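Local coordinates for protein beta-1,3-1,4-glucanase (Caldicellulosiruptor sp. F32, PDB 5H4R) that hydrolyses mixed-linkage beta-1,3-1,4-glucans as a glycoside hydrolase family 5 lichenase and is captured here with cellotetraose, at residues 55-60 with 116-121; 257-260 with 266-269; 293-296 with 300-303. The protein carries 1 engineered substitution. All coordinates share one frame; numbering follows the deposited sequence.

Contact 1: 55-60 with 116-121; sequences NTFDAA and KRWLDR. With BGC (beta-D-glucopyranose), chain B.
F57 reaches out of a tight turn and sets the edge of its ring against the face of the six-membered ring of the W118 indole, a T-shaped pair with centroids 5.4 Å apart and planes at 75°. CB of F57 lies 3.9 Å from W118 CZ2 and begins the contact. With CG anti to the carbonyl carbon (chi1 -65°), the ring swings toward the helix, and CD1 of F57 comes within 3.5 Å of W118 CH2. Further out, F57 CE1 packs 3.7 Å from R121 CG, and CZ meets the same methylene and, more distantly, NE. Phenylalanine suits this spot because its partners are an aromatic face and the apolar part of an arginine, whose charged end turns to E73, T81, Q124 and Y128. The carbonyl also takes part: F57 O lies 3.4 Å from W118 CZ2, at the indole edge and near its plane. A type I turn from T56 to A59 presents the ring, and D58 braces the turn: its OD1 accepts from T56 N (2.7 Å) and its OD2 from N55 N. N55 ND2 donates to O3 of a glucose unit of the bound glycan at 2.9 Å; W360 and E370 bind the same sugar. The loop following barrel strand 50-53 thus lies between the glycan pocket and helix 116-131, with E73 of helix 72-75 touching F57, and V122 and V125 extending its apolar seat.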
loop_
_atom_site.group_PDB
_atom_site.type_symbol
_atom_site.label_atom_id
_atom_site.label_comp_id
_atom_site.label_asym_id
_atom_site.label_seq_id
_atom_site.Cartn_x
_atom_site.Cartn_y
_atom_site.Cartn_z
ATOM N N ASN A 55 -6.183 -7.429 -5.223
ATOM C CA ASN A 55 -7.401 -8.231 -5.376
ATOM C C ASN A 55 -7.125 -9.729 -5.227
ATOM O O ASN A 55 -7.761 -10.565 -5.877
ATOM C CB ASN A 55 -8.089 -7.933 -6.707
ATOM C CG ASN A 55 -8.958 -6.667 -6.641
ATOM O OD1 ASN A 55 -8.934 -5.925 -5.663
ATOM N ND2 ASN A 55 -9.738 -6.439 -7.686
ATOM N N THR A 56 -6.212 -10.066 -4.312
ATOM C CA THR A 56 -5.785 -11.436 -4.086
ATOM C C THR A 56 -6.150 -11.786 -2.654
ATOM O O THR A 56 -7.316 -12.074 -2.378
ATOM C CB THR A 56 -4.310 -11.581 -4.459
ATOM O OG1 THR A 56 -4.149 -11.046 -5.791
ATOM C CG2 THR A 56 -3.890 -13.039 -4.444
ATOM N N PHE A 57 -5.186 -11.841 -1.717
ATOM C CA PHE A 57 -5.524 -12.149 -0.321
ATOM C C PHE A 57 -6.343 -11.056 0.353
ATOM O O PHE A 57 -6.871 -11.279 1.455
ATOM C CB PHE A 57 -4.246 -12.395 0.467
ATOM C CG PHE A 57 -3.499 -13.604 -0.009
ATOM C CD1 PHE A 57 -3.965 -14.875 0.278
ATOM C CD2 PHE A 57 -2.373 -13.475 -0.771
ATOM C CE1 PHE A 57 -3.267 -16.014 -0.154
ATOM C CE2 PHE A 57 -1.699 -14.580 -1.232
ATOM C CZ PHE A 57 -2.143 -15.856 -0.921
ATOM N N ASP A 58 -6.480 -9.906 -0.295
ATOM C CA ASP A 58 -7.310 -8.807 0.189
ATOM C C ASP A 58 -8.790 -8.942 -0.161
ATOM O O ASP A 58 -9.613 -8.196 0.377
ATOM C CB ASP A 58 -6.801 -7.453 -0.340
ATOM C CG ASP A 58 -6.407 -7.469 -1.824
ATOM O OD1 ASP A 58 -5.654 -8.372 -2.265
ATOM O OD2 ASP A 58 -6.860 -6.548 -2.547
ATOM N N ALA A 59 -9.161 -9.875 -1.032
ATOM C CA ALA A 59 -10.565 -10.076 -1.353
ATOM C C ALA A 59 -11.336 -10.419 -0.082
ATOM O O ALA A 59 -10.887 -11.200 0.757
ATOM C CB ALA A 59 -10.728 -11.171 -2.409
ATOM N N ALA A 60 -12.485 -9.791 0.079
ATOM C CA ALA A 60 -13.241 -9.939 1.313
ATOM C C ALA A 60 -14.695 -9.630 1.017
ATOM O O ALA A 60 -15.002 -8.648 0.336
ATOM C CB ALA A 60 -12.705 -9.015 2.400
ATOM N N LYS A 116 -5.322 -21.448 10.418
ATOM C CA LYS A 116 -3.986 -21.918 10.076
ATOM C C LYS A 116 -3.811 -22.073 8.567
ATOM O O LYS A 116 -2.755 -21.724 8.031
ATOM C CB LYS A 116 -3.686 -23.233 10.777
ATOM C CG LYS A 116 -2.245 -23.679 10.591
ATOM C CD LYS A 116 -1.950 -24.957 11.377
ATOM C CE LYS A 116 -0.532 -25.456 11.130
ATOM N NZ LYS A 116 -0.288 -25.781 9.693
ATOM N N ARG A 117 -4.823 -22.607 7.865
ATOM C CA ARG A 117 -4.670 -22.822 6.428
ATOM C C ARG A 117 -4.467 -21.505 5.705
ATOM O O ARG A 117 -3.654 -21.409 4.783
ATOM C CB ARG A 117 -5.884 -23.565 5.856
ATOM C CG ARG A 117 -5.918 -25.006 6.282
ATOM C CD ARG A 117 -7.083 -25.747 5.677
ATOM N NE ARG A 117 -6.964 -25.906 4.227
ATOM C CZ ARG A 117 -7.784 -25.363 3.325
ATOM N NH1 ARG A 117 -8.808 -24.615 3.698
ATOM N NH2 ARG A 117 -7.589 -25.593 2.035
ATOM N N TRP A 118 -5.152 -20.465 6.153
ATOM C CA TRP A 118 -5.021 -19.157 5.518
ATOM C C TRP A 118 -3.640 -18.562 5.762
ATOM O O TRP A 118 -2.967 -18.108 4.827
ATOM C CB TRP A 118 -6.115 -18.237 6.038
ATOM C CG TRP A 118 -6.120 -16.864 5.426
ATOM C CD1 TRP A 118 -5.781 -15.698 6.035
ATOM C CD2 TRP A 118 -6.528 -16.511 4.090
ATOM N NE1 TRP A 118 -5.943 -14.650 5.171
ATOM C CE2 TRP A 118 -6.398 -15.120 3.973
ATOM C CE3 TRP A 118 -6.993 -17.245 2.987
ATOM C CZ2 TRP A 118 -6.708 -14.433 2.787
ATOM C CZ3 TRP A 118 -7.294 -16.569 1.821
ATOM C CH2 TRP A 118 -7.166 -15.177 1.740
ATOM N N LEU A 119 -3.197 -18.546 7.021
ATOM C CA LEU A 119 -1.890 -17.977 7.323
ATOM C C LEU A 119 -0.771 -18.777 6.659
ATOM O O LEU A 119 0.197 -18.196 6.144
ATOM C CB LEU A 119 -1.699 -17.914 8.839
ATOM C CG LEU A 119 -0.413 -17.239 9.345
ATOM C CD1 LEU A 119 -0.250 -15.828 8.801
ATOM C CD2 LEU A 119 -0.470 -17.211 10.842
ATOM N N ASP A 120 -0.912 -20.104 6.612
ATOM C CA ASP A 120 0.039 -20.952 5.895
ATOM C C ASP A 120 0.133 -20.567 4.417
ATOM O O ASP A 120 1.228 -20.519 3.845
ATOM C CB ASP A 120 -0.363 -22.427 5.989
ATOM C CG ASP A 120 -0.183 -23.044 7.376
ATOM O OD1 ASP A 120 0.384 -22.427 8.301
ATOM O OD2 ASP A 120 -0.598 -24.220 7.523
ATOM N N ARG A 121 -1.011 -20.320 3.772
ATOM C CA ARG A 121 -0.993 -19.963 2.351
ATOM C C ARG A 121 -0.355 -18.593 2.125
ATOM O O ARG A 121 0.447 -18.426 1.198
ATOM C CB ARG A 121 -2.412 -20.025 1.780
ATOM C CG ARG A 121 -2.504 -19.582 0.312
ATOM C CD ARG A 121 -1.647 -20.422 -0.654
ATOM N NE ARG A 121 -1.685 -19.813 -1.980
ATOM C CZ ARG A 121 -0.733 -19.925 -2.901
ATOM N NH1 ARG A 121 0.338 -20.691 -2.691
ATOM N NH2 ARG A 121 -0.865 -19.285 -4.052
HETATM C C2 BGC B . -9.715 -2.700 -6.512
HETATM C C3 BGC B . -11.138 -2.977 -6.974
HETATM C C4 BGC B . -11.925 -3.609 -5.827
HETATM C C5 BGC B . -11.825 -2.736 -4.574
HETATM C C6 BGC B . -12.487 -3.377 -3.364
HETATM C C1 BGC B . -9.762 -1.824 -5.272
HETATM O O2 BGC B . -9.002 -2.043 -7.568
HETATM O O3 BGC B . -11.051 -3.870 -8.094
HETATM O O4 BGC B . -13.306 -3.622 -6.224
HETATM O O5 BGC B . -10.474 -2.523 -4.249
HETATM O O6 BGC B . -12.576 -2.402 -2.301
#

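Contact 2: 257-260 with 266-269; sequences PKDS and RIII
The carboxylate of D259 and the side chain of I267 meet with the methyl CD1 of I267 lying to one face of the carboxylate, 3.5 Å from OD2. A water stands on the other side of that plane, tilted out of it, and donates to D259 OD2 at 2.7 Å. The same water accepts from R266 N at 2.8 Å, so it links the aspartate to the backbone just ahead of the strand. Nearer the carboxylate plane, R266 CB approaches OD2 of D259 at 3.9 Å. D259 extends its carboxylate toward the strand by setting CG anti to the backbone N (chi1 -170°). Its charge is answered from outside by R226, which forms a salt bridge with OD2, while OD1 accepts from S261 N; an acidic residue therefore fits this partly exposed margin.

The fold here is a TIM barrel, and 267-272 is the sixth strand of its closed parallel sheet. The loop 257-260 precedes that strand and runs beside helix 205-226, whose Q219 and V222 touch P257. I267 points toward the loop and fills the space between it and strand 237-240, meeting I256, L237 and V239 there. Its two branches divide the work: CD1 goes to D259, whereas CG2 of I267 faces P257 CD at 4.3 Å, a looser apolar touch. A branched aliphatic residue suits such a buried seat, and the compact proline ring adds carbon beside it. R266 sends its guanidinium away from D259, where NH1 bonds to the carbonyl oxygen of S234.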
loop_
_atom_site.group_PDB
_atom_site.type_symbol
_atom_site.label_atom_id
_atom_site.label_comp_id
_atom_site.label_asym_id
_atom_site.label_seq_id
_atom_site.Cartn_x
_atom_site.Cartn_y
_atom_site.Cartn_z
ATOM N N PRO A 257 4.237 6.750 15.989
ATOM C CA PRO A 257 4.319 5.990 17.241
ATOM C C PRO A 257 5.713 6.009 17.836
ATOM O O PRO A 257 6.715 5.992 17.120
ATOM C CB PRO A 257 3.943 4.557 16.830
ATOM C CG PRO A 257 3.339 4.654 15.530
ATOM C CD PRO A 257 3.761 5.931 14.868
ATOM N N LYS A 258 5.755 5.982 19.161
ATOM C CA LYS A 258 7.000 5.765 19.883
ATOM C C LYS A 258 7.459 4.338 19.640
ATOM O O LYS A 258 6.652 3.412 19.618
ATOM C CB LYS A 258 6.796 6.029 21.371
ATOM C CG LYS A 258 6.188 7.382 21.679
ATOM C CD LYS A 258 6.975 8.547 21.087
ATOM C CE LYS A 258 8.361 8.677 21.701
ATOM N NZ LYS A 258 9.086 9.869 21.168
ATOM N N ASP A 259 8.762 4.158 19.451
ATOM C CA ASP A 259 9.295 2.869 19.047
ATOM C C ASP A 259 10.355 2.445 20.043
ATOM O O ASP A 259 11.275 3.209 20.346
ATOM C CB ASP A 259 9.877 2.944 17.625
ATOM C CG ASP A 259 10.221 1.582 17.054
ATOM O OD1 ASP A 259 10.172 0.583 17.805
ATOM O OD2 ASP A 259 10.524 1.525 15.836
ATOM N N SER A 260 10.219 1.236 20.570
ATOM C CA SER A 260 11.186 0.741 21.534
ATOM C C SER A 260 12.411 0.121 20.877
ATOM O O SER A 260 13.374 -0.199 21.589
ATOM C CB SER A 260 10.511 -0.282 22.439
ATOM O OG SER A 260 10.062 -1.378 21.663
ATOM N N ARG A 266 12.864 3.454 12.434
ATOM C CA ARG A 266 12.409 2.227 11.795
ATOM C C ARG A 266 10.921 2.281 11.472
ATOM O O ARG A 266 10.346 1.256 11.115
ATOM C CB ARG A 266 12.736 1.004 12.683
ATOM C CG ARG A 266 14.234 0.698 12.824
ATOM C CD ARG A 266 14.804 0.156 11.515
ATOM N NE ARG A 266 16.260 0.023 11.450
ATOM C CZ ARG A 266 16.929 -1.108 11.257
ATOM N NH1 ARG A 266 16.317 -2.281 11.134
ATOM N NH2 ARG A 266 18.242 -1.059 11.182
ATOM N N ILE A 267 10.290 3.456 11.583
ATOM C CA ILE A 267 8.881 3.637 11.242
ATOM C C ILE A 267 8.809 4.396 9.925
ATOM O O ILE A 267 9.386 5.484 9.794
ATOM C CB ILE A 267 8.106 4.389 12.342
ATOM C CG1 ILE A 267 8.240 3.704 13.712
ATOM C CG2 ILE A 267 6.644 4.536 11.934
ATOM C CD1 ILE A 267 7.769 2.319 13.755
ATOM N N ILE A 268 8.096 3.818 8.959
ATOM C CA ILE A 268 7.930 4.373 7.618
ATOM C C ILE A 268 6.515 4.919 7.512
ATOM O O ILE A 268 5.560 4.247 7.909
ATOM C CB ILE A 268 8.164 3.301 6.536
ATOM C CG1 ILE A 268 9.599 2.746 6.612
ATOM C CG2 ILE A 268 7.861 3.854 5.162
ATOM C CD1 ILE A 268 9.848 1.589 5.690
ATOM N N ILE A 269 6.381 6.126 6.977
ATOM C CA ILE A 269 5.058 6.706 6.743
ATOM C C ILE A 269 4.481 6.094 5.474
ATOM O O ILE A 269 5.147 6.078 4.437
ATOM C CB ILE A 269 5.145 8.229 6.604
ATOM C CG1 ILE A 269 5.807 8.881 7.809
ATOM C CG2 ILE A 269 3.742 8.839 6.377
ATOM C CD1 ILE A 269 5.175 8.579 9.112
HETATM O O HOH W 1 11.947 3.688 15.118
#

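Contact 3: 293-296 with 300-303; sequences WSVN and SRRD
W293 lays one face of its indole against S300, whose CB sits 3.4 Å from the centroid of the five-membered ring in a CH-pi contact. The small serine side chain allows the helix backbone to come close to the ring, and NE1 of W293 makes a weak, bent hydrogen bond to S300 O at 2.9 Å. Beyond the serine, CG of R301 lies 4.0 Å from W293 CZ2, near the benzene half of the indole, the two side chains crossing at about a right angle. The R301 guanidinium is almost parallel to the indole plane but does not rest on it; it travels on to the loop backbone.

S300 contributes its hydroxyl as well as its carbon: S294 N donates to S300 OG at 3.1 Å with a nearly straight 171° angle. The segments belong to the beta-alpha unit that follows the sixth strand of the TIM barrel, the loop 293-296 folding back on the first turns of helix 298-316. Helix 336-352 supports the loop from another side, with S338 accepting from W293 N and E341 from V295 N. F342 meets the indole edge-to-face, and F279 and Y345 bring further rings to it, so a large flat residue suits this buried corner.

At the outer end, R301 bends at chi3 (59°) and turns NH1 back to the chain. NH1 of R301 donates to V295 O at 2.8 Å and 163°, approaching nearly along the C=O axis and within the guanidinium plane. A long, flexible arginine can span from the helix to this carbonyl, and CD of R301 also passes V295 O at 3.3 Å. Across V295, S294 OG accepts from N296 N at 3.0 Å, an ST turn that bends the loop toward the helix start.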
loop_
_atom_site.group_PDB
_atom_site.type_symbol
_atom_site.label_atom_id
_atom_site.label_comp_id
_atom_site.label_asym_id
_atom_site.label_seq_id
_atom_site.Cartn_x
_atom_site.Cartn_y
_atom_site.Cartn_z
ATOM N N TRP A 293 -3.520 12.659 -19.870
ATOM C CA TRP A 293 -2.513 13.120 -18.922
ATOM C C TRP A 293 -1.286 13.442 -19.757
ATOM O O TRP A 293 -0.889 12.635 -20.591
ATOM C CB TRP A 293 -2.200 12.056 -17.854
ATOM C CG TRP A 293 -1.418 12.595 -16.700
ATOM C CD1 TRP A 293 -1.918 12.984 -15.489
ATOM C CD2 TRP A 293 -0.002 12.830 -16.643
ATOM N NE1 TRP A 293 -0.898 13.429 -14.674
ATOM C CE2 TRP A 293 0.285 13.355 -15.361
ATOM C CE3 TRP A 293 1.046 12.651 -17.554
ATOM C CZ2 TRP A 293 1.582 13.731 -14.981
ATOM C CZ3 TRP A 293 2.324 13.018 -17.179
ATOM C CH2 TRP A 293 2.583 13.543 -15.901
ATOM N N SER A 294 -0.726 14.636 -19.595
ATOM C CA SER A 294 0.407 15.056 -20.399
ATOM C C SER A 294 1.559 15.528 -19.531
ATOM O O SER A 294 1.365 16.349 -18.637
ATOM C CB SER A 294 0.009 16.182 -21.351
ATOM O OG SER A 294 1.151 16.743 -21.972
ATOM N N VAL A 295 2.765 15.060 -19.850
ATOM C CA VAL A 295 3.950 15.502 -19.151
ATOM C C VAL A 295 4.235 16.978 -19.392
ATOM O O VAL A 295 5.004 17.578 -18.636
ATOM C CB VAL A 295 5.139 14.602 -19.556
ATOM C CG1 VAL A 295 5.609 14.919 -20.968
ATOM C CG2 VAL A 295 6.245 14.721 -18.564
ATOM N N ASN A 296 3.601 17.590 -20.397
ATOM C CA ASN A 296 3.802 18.994 -20.734
ATOM C C ASN A 296 2.704 19.889 -20.183
ATOM O O ASN A 296 2.628 21.068 -20.565
ATOM C CB ASN A 296 3.886 19.162 -22.250
ATOM C CG ASN A 296 5.020 18.351 -22.865
ATOM O OD1 ASN A 296 4.819 17.614 -23.832
ATOM N ND2 ASN A 296 6.209 18.461 -22.285
ATOM N N SER A 300 -1.885 18.481 -15.417
ATOM C CA SER A 300 -1.705 17.058 -15.173
ATOM C C SER A 300 -0.735 16.814 -14.021
ATOM O O SER A 300 -0.929 15.897 -13.220
ATOM C CB SER A 300 -1.201 16.381 -16.447
ATOM O OG SER A 300 -2.152 16.441 -17.492
ATOM N N ARG A 301 0.296 17.639 -13.917
ATOM C CA ARG A 301 1.376 17.409 -12.957
ATOM C C ARG A 301 1.056 17.924 -11.548
ATOM O O ARG A 301 1.602 17.408 -10.570
ATOM C CB ARG A 301 2.653 18.073 -13.481
ATOM C CG ARG A 301 3.128 17.459 -14.797
ATOM C CD ARG A 301 4.023 18.384 -15.620
ATOM N NE ARG A 301 5.212 18.780 -14.871
ATOM C CZ ARG A 301 6.469 18.714 -15.323
ATOM N NH1 ARG A 301 6.740 18.275 -16.536
ATOM N NH2 ARG A 301 7.475 19.126 -14.555
ATOM N N ARG A 302 0.201 18.942 -11.428
ATOM C CA ARG A 302 0.073 19.721 -10.193
ATOM C C ARG A 302 -0.150 18.861 -8.944
ATOM O O ARG A 302 0.506 19.065 -7.912
ATOM C CB ARG A 302 -1.085 20.709 -10.349
ATOM C CG ARG A 302 -1.168 21.700 -9.222
ATOM C CD ARG A 302 -2.536 22.450 -9.251
ATOM N NE ARG A 302 -3.567 21.611 -8.644
ATOM C CZ ARG A 302 -4.703 22.054 -8.132
ATOM N NH1 ARG A 302 -5.003 23.342 -8.168
ATOM N NH2 ARG A 302 -5.540 21.189 -7.573
ATOM N N ASP A 303 -1.146 17.973 -8.979
ATOM C CA ASP A 303 -1.525 17.266 -7.754
ATOM C C ASP A 303 -0.467 16.250 -7.317
ATOM O O ASP A 303 -0.382 15.941 -6.123
ATOM C CB ASP A 303 -2.862 16.544 -7.945
ATOM C CG ASP A 303 -4.056 17.485 -8.033
ATOM O OD1 ASP A 303 -3.902 18.710 -7.839
ATOM O OD2 ASP A 303 -5.184 16.969 -8.257
#

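How the contacts relate
From the N terminus, the chain leaves the first barrel strand, and contact 1 closes the longest loop, bringing helix 116-131 back to 55-60 after 55 intervening residues that include the second strand. Contact 2 comes later and is short-range: 257-260 folds onto the start of the sixth strand. Contact 3 is tighter still, joining the loop beyond that strand to helix 298-316, which leads to the seventh. The three follow one another in series, neither nested nor crossed. None touches another; contacts 2 and 3 approach to about 15 Å between nearest atoms, while contacts 1 and 3 lie on opposite sides of the chain's centre. Among them, contact 1 alone includes a residue of the glycan pocket.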